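Local structure of hydrolase, haloacid dehalogenase-like family (Pseudomonas syringae pv. tomato, 3S6J) at the interface of chains A and B. The protein is a calcium-binding hydrolase of the haloacid dehalogenase-like family, present here as one piece of a longer protein, and may act on sugar phosphates. Coordinates in Å, arbitrary orientation; residue numbers count along the deposited sequence, not the author numbering. Chains: chain A/B, Hydrolase, haloacid dehalogenase-like family.

Contact 1: the interface of chains A and B. Residues chain A 29, 33, 39-41; chain B 19, 91.
A:Met41, a selenomethionine at the first turn of helix 41-47, gives its backbone N-H to the carboxylate of B:Asp19. The bond from N to OD2 is 2.8 Å long, fairly straight at 157°, and uses the syn lone pair of that oxygen. The side chain of A:Met41 runs across that of B:Asp19 at about a right angle, its CG 3.3 Å from the other carboxylate oxygen, OD1. A water extends the polar link: it lies 2.7 Å from B:Asp19 OD2 and 2.9 Å from A:Lys29 NZ, joining the carboxylate to the lysine amine without direct contact. Beside this, A:Lys29 and B:Ile91 meet tip to tip, with the methyl CD1 of B:Ile91 3.6 Å from CE of the lysine.

Farther out, the backbone carbonyl of A:Leu39 accepts a bond from A:Lys29, 2.7 Å from NZ to O, with the donor well above the carbonyl plane. This ties helix 21-34 to the loop leading into helix 41-47. The lysine gets there by setting CG anti to its own backbone N (chi1 178°) and bending at chi2. The patch fastens a helix start of one chain to the strand 18-19 of the other, in a dimer that may or may not be the biological form.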
# COMPACT_ATOMS: atom_id res chain seq x y z
N LYS A 29 5.48 -11.88 2.87
CA LYS A 29 5.91 -11.64 4.23
C LYS A 29 5.89 -12.92 5.06
O LYS A 29 6.76 -13.12 5.89
CB LYS A 29 5.01 -10.59 4.88
CG LYS A 29 5.37 -10.30 6.32
CD LYS A 29 6.77 -9.71 6.43
CE LYS A 29 6.94 -9.03 7.79
NZ LYS A 29 8.17 -8.18 7.88
N ASP A 33 9.36 -14.39 6.70
CA ASP A 33 9.56 -14.63 8.12
C ASP A 33 9.91 -16.09 8.43
O ASP A 33 10.75 -16.37 9.30
CB ASP A 33 8.35 -14.17 8.93
CG ASP A 33 8.23 -12.68 8.96
OD1 ASP A 33 9.17 -12.01 8.47
OD2 ASP A 33 7.20 -12.17 9.46
N LEU A 39 11.94 -7.94 6.69
CA LEU A 39 11.74 -6.95 5.64
C LEU A 39 10.41 -6.21 5.82
O LEU A 39 9.38 -6.85 5.93
CB LEU A 39 11.75 -7.61 4.27
CG LEU A 39 12.26 -6.68 3.19
CD1 LEU A 39 13.78 -6.87 3.15
CD2 LEU A 39 11.63 -6.99 1.84
N ALA A 40 10.45 -4.88 5.81
CA ALA A 40 9.23 -4.09 5.99
C ALA A 40 8.21 -4.35 4.86
O ALA A 40 8.60 -4.61 3.72
CB ALA A 40 9.57 -2.62 6.11
N MSE A 41 6.92 -4.29 5.20
CA MSE A 41 5.85 -4.53 4.21
C MSE A 41 5.92 -3.58 3.00
O MSE A 41 5.72 -4.01 1.87
CB MSE A 41 4.45 -4.38 4.84
CG MSE A 41 4.18 -5.19 6.08
SE MSE A 41 3.89 -7.05 5.64
CE MSE A 41 2.08 -7.00 4.90
N ASP B 19 5.78 -1.58 12.01
CA ASP B 19 5.31 -2.02 10.70
C ASP B 19 3.91 -2.63 10.80
O ASP B 19 3.74 -3.86 10.73
CB ASP B 19 6.30 -3.00 10.09
CG ASP B 19 6.04 -3.27 8.63
OD1 ASP B 19 5.07 -2.69 8.08
OD2 ASP B 19 6.81 -4.06 8.03
N ILE B 91 5.95 -5.96 13.81
CA ILE B 91 7.37 -5.86 14.08
C ILE B 91 7.72 -4.37 14.17
O ILE B 91 7.01 -3.53 13.61
CB ILE B 91 8.15 -6.56 12.94
CG1 ILE B 91 7.59 -7.98 12.77
CG2 ILE B 91 9.65 -6.56 13.21
CD1 ILE B 91 7.51 -8.50 11.31
O HOH W 1 8.16 -5.85 9.55

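Contact 2: the interface of chains A and B. Residues chain A 19, 22-23, 93; chain B 40-41.
A direct hydrogen bond anchors the polar part: the backbone N of B:Met41 donates to the carboxylate oxygen OD2 of A:Asp19 over 2.9 Å, at 162° at the hydrogen. The amide meets the oxygen on its syn side but 24° out of the carboxylate plane. A:Asp19 points its carboxylate away from its own amide nitrogen (chi1 -178°), and its side chain stands at about a right angle to that of B:Met41. The same oxygen lies over the backbone of B:Ala40, 3.3 Å from CA, where the chain turns into the helix.

Apolar contact centres on B:Met41, a selenomethionine with 74 Å² of its surface hidden by chain A; its side chain carries most of this contact. Its CB rests over one face of the A:Tyr22 ring, offset toward the rim, 3.8 Å from CD1. The chain then continues past the root of the tyrosine, bending at chi3, which brings the terminal methyl CE to 3.9 Å from A:Tyr22 CB. At the selenium, the amide of A:Gln23 forms another side of the contact, with NE2 4.1 Å from SE. On the other flank of the aspartate, the methyl CD2 of A:Leu93 touches CB of B:Ala40 at 3.7 Å, a small apolar contact beside the polar one.

In the fold, chain A supplies strand 18-19, the first turn of helix 21-34 and the loop just after strand 91-92. The start of helix 41-47 of chain B lies against both the aspartate and the tyrosine.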
# COMPACT_ATOMS: atom_id res chain seq x y z
N ASP A 19 -8.19 -7.56 -6.97
CA ASP A 19 -7.66 -6.87 -5.82
C ASP A 19 -6.89 -7.87 -4.99
O ASP A 19 -7.42 -8.41 -4.01
CB ASP A 19 -8.81 -6.26 -5.00
CG ASP A 19 -8.31 -5.48 -3.80
OD1 ASP A 19 -7.08 -5.23 -3.70
OD2 ASP A 19 -9.15 -5.11 -2.96
N TYR A 22 -2.44 -6.84 -2.03
CA TYR A 22 -2.23 -6.98 -0.60
C TYR A 22 -2.12 -8.44 -0.13
O TYR A 22 -1.42 -8.74 0.85
CB TYR A 22 -3.28 -6.19 0.16
CG TYR A 22 -3.13 -4.70 -0.08
CD1 TYR A 22 -3.55 -4.12 -1.28
CD2 TYR A 22 -2.53 -3.87 0.86
CE1 TYR A 22 -3.40 -2.76 -1.51
CE2 TYR A 22 -2.38 -2.52 0.64
CZ TYR A 22 -2.82 -1.97 -0.56
OH TYR A 22 -2.65 -0.62 -0.82
N GLN A 23 -2.77 -9.36 -0.83
CA GLN A 23 -2.64 -10.75 -0.45
C GLN A 23 -1.26 -11.21 -0.88
O GLN A 23 -0.63 -12.02 -0.22
CB GLN A 23 -3.72 -11.64 -1.10
CG GLN A 23 -5.07 -11.63 -0.38
CD GLN A 23 -5.78 -10.30 -0.53
OE1 GLN A 23 -5.44 -9.51 -1.42
NE2 GLN A 23 -6.77 -10.05 0.32
N LEU A 93 -11.89 -6.27 -9.09
CA LEU A 93 -11.95 -4.84 -8.81
C LEU A 93 -13.12 -4.25 -9.58
O LEU A 93 -13.44 -4.74 -10.66
CB LEU A 93 -10.64 -4.17 -9.27
CG LEU A 93 -9.46 -4.38 -8.32
CD1 LEU A 93 -8.12 -4.32 -9.05
CD2 LEU A 93 -9.52 -3.37 -7.16
N ALA B 40 -12.18 -1.82 -2.24
CA ALA B 40 -10.86 -2.32 -2.63
C ALA B 40 -9.86 -1.93 -1.56
O ALA B 40 -9.97 -0.88 -0.92
CB ALA B 40 -10.45 -1.77 -4.00
N MSE B 41 -8.87 -2.76 -1.33
CA MSE B 41 -7.93 -2.44 -0.26
C MSE B 41 -7.06 -1.19 -0.43
O MSE B 41 -6.65 -0.61 0.56
CB MSE B 41 -7.10 -3.67 0.12
CG MSE B 41 -7.79 -4.39 1.28
SE MSE B 41 -7.13 -6.09 1.39
CE MSE B 41 -5.96 -5.87 2.95

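Contact 1 and contact 2, whose C-alpha centres lie about 19 Å apart, belong to one two-fold symmetric interface. Residues 19, 40 and 41 appear in both with the chains exchanged, so the start of helix 41-47 in each copy docks on strand 18-19 of the other. Helix 21-34 of chain A serves both, its first turn in contact 2 and its later turns in contact 1. The selenomethionine side chains take different torsions in the two copies, although the backbone bond is kept. Such reciprocal docking would suit a dimer, though the structure alone does not show whether it forms in solution.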